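Local structure of lipase aflb (Neosartorya fumigata, 6IDY) at residues T176-A190 with L365-L378. The protein probably hydrolyses ester bonds of lipids as a calcium-binding lipase of the alpha/beta-hydrolase type. Sequence-based numbering, arbitrary orientation.
Sequences TYYFNFGKLGSAADA and LYNPLAWALAVDAL. With CA (calcium ion), chain D.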
loop_
_atom_site.group_PDB
_atom_site.type_symbol
_atom_site.label_atom_id
_atom_site.label_comp_id
_atom_site.label_asym_id
_atom_site.label_seq_id
_atom_site.Cartn_x
_atom_site.Cartn_y
_atom_site.Cartn_z
ATOM N N THR A 176 -8.378 -0.703 2.337
ATOM C CA THR A 176 -7.042 -1.150 2.748
ATOM C C THR A 176 -6.737 -0.841 4.212
ATOM O O THR A 176 -6.398 -1.745 4.982
ATOM C CB THR A 176 -5.967 -0.529 1.848
ATOM O OG1 THR A 176 -6.167 -1.006 0.527
ATOM C CG2 THR A 176 -4.520 -0.829 2.317
ATOM N N TYR A 177 -6.879 0.429 4.584
ATOM C CA TYR A 177 -6.523 0.903 5.912
ATOM C C TYR A 177 -7.603 0.725 6.970
ATOM O O TYR A 177 -7.290 0.805 8.152
ATOM C CB TYR A 177 -6.045 2.346 5.821
ATOM C CG TYR A 177 -4.697 2.413 5.138
ATOM C CD1 TYR A 177 -3.560 1.879 5.740
ATOM C CD2 TYR A 177 -4.566 2.958 3.863
ATOM C CE1 TYR A 177 -2.323 1.905 5.104
ATOM C CE2 TYR A 177 -3.326 3.001 3.220
ATOM C CZ TYR A 177 -2.206 2.486 3.854
ATOM O OH TYR A 177 -0.972 2.556 3.266
ATOM N N TYR A 178 -8.839 0.408 6.564
ATOM C CA TYR A 178 -9.949 0.139 7.479
ATOM C C TYR A 178 -9.556 -1.002 8.443
ATOM O O TYR A 178 -9.844 -0.923 9.636
ATOM C CB TYR A 178 -11.212 -0.230 6.666
ATOM C CG TYR A 178 -12.424 -0.595 7.493
ATOM C CD1 TYR A 178 -13.336 0.374 7.895
ATOM C CD2 TYR A 178 -12.688 -1.921 7.830
ATOM C CE1 TYR A 178 -14.465 0.040 8.646
ATOM C CE2 TYR A 178 -13.812 -2.268 8.581
ATOM C CZ TYR A 178 -14.693 -1.282 8.993
ATOM O OH TYR A 178 -15.806 -1.621 9.723
ATOM N N PHE A 179 -8.858 -2.028 7.919
ATOM C CA PHE A 179 -8.428 -3.211 8.658
ATOM C C PHE A 179 -7.016 -3.127 9.262
ATOM O O PHE A 179 -6.496 -4.147 9.729
ATOM C CB PHE A 179 -8.559 -4.451 7.762
ATOM C CG PHE A 179 -9.969 -4.786 7.339
ATOM C CD1 PHE A 179 -10.882 -5.305 8.251
ATOM C CD2 PHE A 179 -10.369 -4.630 6.016
ATOM C CE1 PHE A 179 -12.180 -5.635 7.856
ATOM C CE2 PHE A 179 -11.662 -4.978 5.617
ATOM C CZ PHE A 179 -12.555 -5.486 6.539
ATOM N N ASN A 180 -6.389 -1.936 9.271
ATOM C CA ASN A 180 -5.055 -1.827 9.854
ATOM C C ASN A 180 -4.698 -0.396 10.270
ATOM O O ASN A 180 -5.263 0.094 11.243
ATOM C CB ASN A 180 -3.967 -2.465 8.957
ATOM C CG ASN A 180 -4.131 -2.179 7.494
ATOM O OD1 ASN A 180 -3.743 -1.120 7.012
ATOM N ND2 ASN A 180 -4.697 -3.120 6.759
ATOM N N PHE A 181 -3.764 0.264 9.560
ATOM C CA PHE A 181 -3.224 1.581 9.916
ATOM C C PHE A 181 -4.236 2.740 9.906
ATOM O O PHE A 181 -3.889 3.833 10.353
ATOM C CB PHE A 181 -1.979 1.917 9.084
ATOM C CG PHE A 181 -0.745 1.192 9.583
ATOM C CD1 PHE A 181 -0.169 1.524 10.806
ATOM C CD2 PHE A 181 -0.160 0.178 8.830
ATOM C CE1 PHE A 181 0.969 0.857 11.266
ATOM C CE2 PHE A 181 0.985 -0.486 9.287
ATOM C CZ PHE A 181 1.546 -0.139 10.498
ATOM N N GLY A 182 -5.488 2.483 9.521
ATOM C CA GLY A 182 -6.546 3.481 9.656
ATOM C C GLY A 182 -6.783 3.728 11.142
ATOM O O GLY A 182 -7.327 4.766 11.527
ATOM N N LYS A 183 -6.312 2.768 11.991
ATOM C CA LYS A 183 -6.376 2.773 13.460
ATOM C C LYS A 183 -5.055 3.237 14.124
ATOM O O LYS A 183 -4.893 3.056 15.335
ATOM C CB LYS A 183 -6.746 1.373 13.985
ATOM C CG LYS A 183 -8.151 0.896 13.633
ATOM C CD LYS A 183 -8.365 -0.520 14.144
ATOM C CE LYS A 183 -9.723 -1.080 13.816
ATOM N NZ LYS A 183 -9.768 -1.644 12.442
ATOM N N LEU A 184 -4.123 3.845 13.352
ATOM C CA LEU A 184 -2.828 4.332 13.865
ATOM C C LEU A 184 -2.972 5.360 15.011
ATOM O O LEU A 184 -2.144 5.375 15.927
ATOM C CB LEU A 184 -1.959 4.888 12.715
ATOM C CG LEU A 184 -0.558 5.453 13.051
ATOM C CD1 LEU A 184 0.380 4.369 13.596
ATOM C CD2 LEU A 184 0.044 6.149 11.842
ATOM N N GLY A 185 -4.047 6.150 14.975
ATOM C CA GLY A 185 -4.379 7.134 16.004
ATOM C C GLY A 185 -4.592 6.526 17.380
ATOM O O GLY A 185 -4.495 7.233 18.385
ATOM N N SER A 186 -4.873 5.203 17.438
ATOM C CA SER A 186 -5.052 4.462 18.690
ATOM C C SER A 186 -3.688 4.062 19.290
ATOM O O SER A 186 -3.635 3.641 20.445
ATOM C CB SER A 186 -5.884 3.206 18.451
ATOM O OG SER A 186 -7.139 3.506 17.865
ATOM N N ALA A 187 -2.596 4.175 18.501
ATOM C CA ALA A 187 -1.248 3.777 18.917
ATOM C C ALA A 187 -0.262 4.937 19.018
ATOM O O ALA A 187 0.709 4.853 19.772
ATOM C CB ALA A 187 -0.711 2.724 17.958
ATOM N N ALA A 188 -0.492 5.999 18.235
ATOM C CA ALA A 188 0.373 7.176 18.152
ATOM C C ALA A 188 -0.474 8.449 18.161
ATOM O O ALA A 188 -1.701 8.372 18.007
ATOM C CB ALA A 188 1.185 7.107 16.867
ATOM N N ASP A 189 0.178 9.622 18.344
ATOM C CA ASP A 189 -0.485 10.927 18.303
ATOM C C ASP A 189 -0.533 11.309 16.813
ATOM O O ASP A 189 0.172 12.208 16.338
ATOM C CB ASP A 189 0.265 11.954 19.174
ATOM C CG ASP A 189 0.268 11.628 20.663
ATOM O OD1 ASP A 189 -0.784 11.191 21.181
ATOM O OD2 ASP A 189 1.323 11.806 21.306
ATOM N N ALA A 190 -1.342 10.534 16.075
ATOM C CA ALA A 190 -1.516 10.574 14.635
ATOM C C ALA A 190 -2.974 10.826 14.254
ATOM O O ALA A 190 -3.887 10.236 14.836
ATOM C CB ALA A 190 -1.048 9.255 14.045
ATOM N N LEU A 365 1.064 -5.029 7.054
ATOM C CA LEU A 365 0.115 -4.027 7.575
ATOM C C LEU A 365 -0.426 -4.388 8.974
ATOM O O LEU A 365 -0.834 -3.496 9.725
ATOM C CB LEU A 365 -1.051 -3.804 6.601
ATOM C CG LEU A 365 -0.717 -3.160 5.251
ATOM C CD1 LEU A 365 -1.848 -3.388 4.252
ATOM C CD2 LEU A 365 -0.397 -1.670 5.409
ATOM N N TYR A 366 -0.441 -5.687 9.316
ATOM C CA TYR A 366 -0.904 -6.129 10.630
ATOM C C TYR A 366 0.238 -6.732 11.465
ATOM O O TYR A 366 -0.022 -7.396 12.465
ATOM C CB TYR A 366 -2.143 -7.056 10.546
ATOM C CG TYR A 366 -2.002 -8.298 9.683
ATOM C CD1 TYR A 366 -1.180 -9.354 10.072
ATOM C CD2 TYR A 366 -2.765 -8.459 8.531
ATOM C CE1 TYR A 366 -1.072 -10.510 9.300
ATOM C CE2 TYR A 366 -2.673 -9.615 7.756
ATOM C CZ TYR A 366 -1.832 -10.642 8.150
ATOM O OH TYR A 366 -1.721 -11.772 7.376
ATOM N N ASN A 367 1.498 -6.494 11.063
ATOM C CA ASN A 367 2.656 -7.019 11.789
ATOM C C ASN A 367 2.958 -6.185 13.063
ATOM O O ASN A 367 3.009 -4.956 12.976
ATOM C CB ASN A 367 3.884 -7.128 10.880
ATOM C CG ASN A 367 5.070 -7.710 11.590
ATOM O OD1 ASN A 367 5.838 -7.000 12.236
ATOM N ND2 ASN A 367 5.223 -9.020 11.525
ATOM N N PRO A 368 3.167 -6.829 14.242
ATOM C CA PRO A 368 3.409 -6.049 15.474
ATOM C C PRO A 368 4.680 -5.210 15.468
ATOM O O PRO A 368 4.671 -4.117 16.036
ATOM C CB PRO A 368 3.415 -7.105 16.579
ATOM C CG PRO A 368 3.667 -8.380 15.894
ATOM C CD PRO A 368 3.113 -8.279 14.526
ATOM N N LEU A 369 5.753 -5.702 14.821
ATOM C CA LEU A 369 7.012 -4.964 14.695
ATOM C C LEU A 369 6.812 -3.749 13.777
ATOM O O LEU A 369 7.287 -2.664 14.112
ATOM C CB LEU A 369 8.162 -5.871 14.203
ATOM C CG LEU A 369 9.530 -5.204 13.961
ATOM C CD1 LEU A 369 10.197 -4.759 15.274
ATOM C CD2 LEU A 369 10.444 -6.103 13.145
ATOM N N ALA A 370 6.052 -3.919 12.664
ATOM C CA ALA A 370 5.739 -2.822 11.737
ATOM C C ALA A 370 5.065 -1.662 12.490
ATOM O O ALA A 370 5.473 -0.511 12.332
ATOM C CB ALA A 370 4.840 -3.315 10.614
ATOM N N TRP A 371 4.081 -1.986 13.349
ATOM C CA TRP A 371 3.344 -1.036 14.193
ATOM C C TRP A 371 4.228 -0.373 15.237
ATOM O O TRP A 371 4.176 0.848 15.373
ATOM C CB TRP A 371 2.160 -1.732 14.865
ATOM C CG TRP A 371 0.968 -1.799 13.969
ATOM C CD1 TRP A 371 0.821 -2.571 12.850
ATOM C CD2 TRP A 371 -0.217 -1.002 14.070
ATOM N NE1 TRP A 371 -0.393 -2.316 12.259
ATOM C CE2 TRP A 371 -1.060 -1.368 12.996
ATOM C CE3 TRP A 371 -0.660 -0.019 14.978
ATOM C CZ2 TRP A 371 -2.312 -0.771 12.793
ATOM C CZ3 TRP A 371 -1.909 0.557 14.786
ATOM C CH2 TRP A 371 -2.713 0.192 13.697
ATOM N N ALA A 372 5.054 -1.168 15.950
ATOM C CA ALA A 372 5.971 -0.663 16.972
ATOM C C ALA A 372 6.999 0.290 16.346
ATOM O O ALA A 372 7.329 1.310 16.948
ATOM C CB ALA A 372 6.663 -1.819 17.676
ATOM N N LEU A 373 7.448 -0.005 15.109
ATOM C CA LEU A 373 8.384 0.856 14.389
ATOM C C LEU A 373 7.709 2.135 13.919
ATOM O O LEU A 373 8.331 3.195 13.973
ATOM C CB LEU A 373 9.031 0.117 13.210
ATOM C CG LEU A 373 10.109 -0.902 13.576
ATOM C CD1 LEU A 373 10.294 -1.885 12.464
ATOM C CD2 LEU A 373 11.431 -0.225 13.980
ATOM N N ALA A 374 6.434 2.044 13.480
ATOM C CA ALA A 374 5.658 3.206 13.041
ATOM C C ALA A 374 5.477 4.186 14.214
ATOM O O ALA A 374 5.696 5.378 14.043
ATOM C CB ALA A 374 4.304 2.764 12.501
ATOM N N VAL A 375 5.127 3.663 15.406
ATOM C CA VAL A 375 4.917 4.413 16.652
ATOM C C VAL A 375 6.237 5.059 17.088
ATOM O O VAL A 375 6.267 6.256 17.377
ATOM C CB VAL A 375 4.276 3.520 17.755
ATOM C CG1 VAL A 375 4.272 4.207 19.122
ATOM C CG2 VAL A 375 2.867 3.108 17.364
ATOM N N ASP A 376 7.329 4.280 17.081
ATOM C CA ASP A 376 8.659 4.774 17.433
ATOM C C ASP A 376 9.135 5.881 16.467
ATOM O O ASP A 376 9.712 6.866 16.928
ATOM C CB ASP A 376 9.665 3.618 17.517
ATOM C CG ASP A 376 11.063 4.074 17.845
ATOM O OD1 ASP A 376 11.362 4.255 19.049
ATOM O OD2 ASP A 376 11.845 4.280 16.905
ATOM N N ALA A 377 8.873 5.731 15.149
ATOM C CA ALA A 377 9.236 6.721 14.124
ATOM C C ALA A 377 8.534 8.056 14.363
ATOM O O ALA A 377 9.161 9.109 14.254
ATOM C CB ALA A 377 8.877 6.202 12.739
ATOM N N LEU A 378 7.232 8.005 14.682
ATOM C CA LEU A 378 6.405 9.185 14.920
ATOM C C LEU A 378 6.720 9.910 16.229
ATOM O O LEU A 378 6.440 11.103 16.331
ATOM C CB LEU A 378 4.917 8.813 14.851
ATOM C CG LEU A 378 4.411 8.363 13.478
ATOM C CD1 LEU A 378 3.063 7.705 13.586
ATOM C CD2 LEU A 378 4.368 9.521 12.495
HETATM CA CA CA D . 10.435 10.624 13.252
HETATM O O HOH W 1 9.269 12.360 14.328
HETATM O O HOH W 2 11.319 12.453 11.970
#
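Leu365 lies against Asn180, its CB 3.6 Å from the amide CG of that residue, whose strongest polar partner is Thr411 of helix 405-412, while Leu365 CD2 reaches the rim of the Phe181 ring near the ring plane. Its carbonyl turns to the helix that follows: Trp371 NE1 donates to Leu365 O over 2.8 Å in a nearly straight bond (162°), which lies close to the indole plane and fixes the rotation of the ring. Asn367 caps the same helix, its OD1 accepting from Ala370 N on a lone pair. Trp371 then offers one face to Phe181 in an offset stack, centroid of the five-membered ring 4.0 Å from that of the phenyl, planes at 11°; the two side chains run past each other in opposite directions. At the benzo edge, Trp371 CZ2 comes within 3.4 Å of Asn180 O, near the indole plane. One turn on, Ala374 CB comes obliquely to Phe181 CE1, and Val375 CG2 packs 3.6 Å from Ala187 CB. Leu378 CD1 touches Leu184 CD2 tip to tip and also Ala188 CB, beside Ala228 of central strand 227-232. Next to it, Ala377 O binds the calcium ion at 2.2 Å, together with two waters and Asp255, His380 and Gly382. Cohesion between the 3-10 turn and loop after helix 173-178 and helix 368-379 is thus apolar and aromatic, whereas a polar bond within 365-378 holds the indole flat against Phe181.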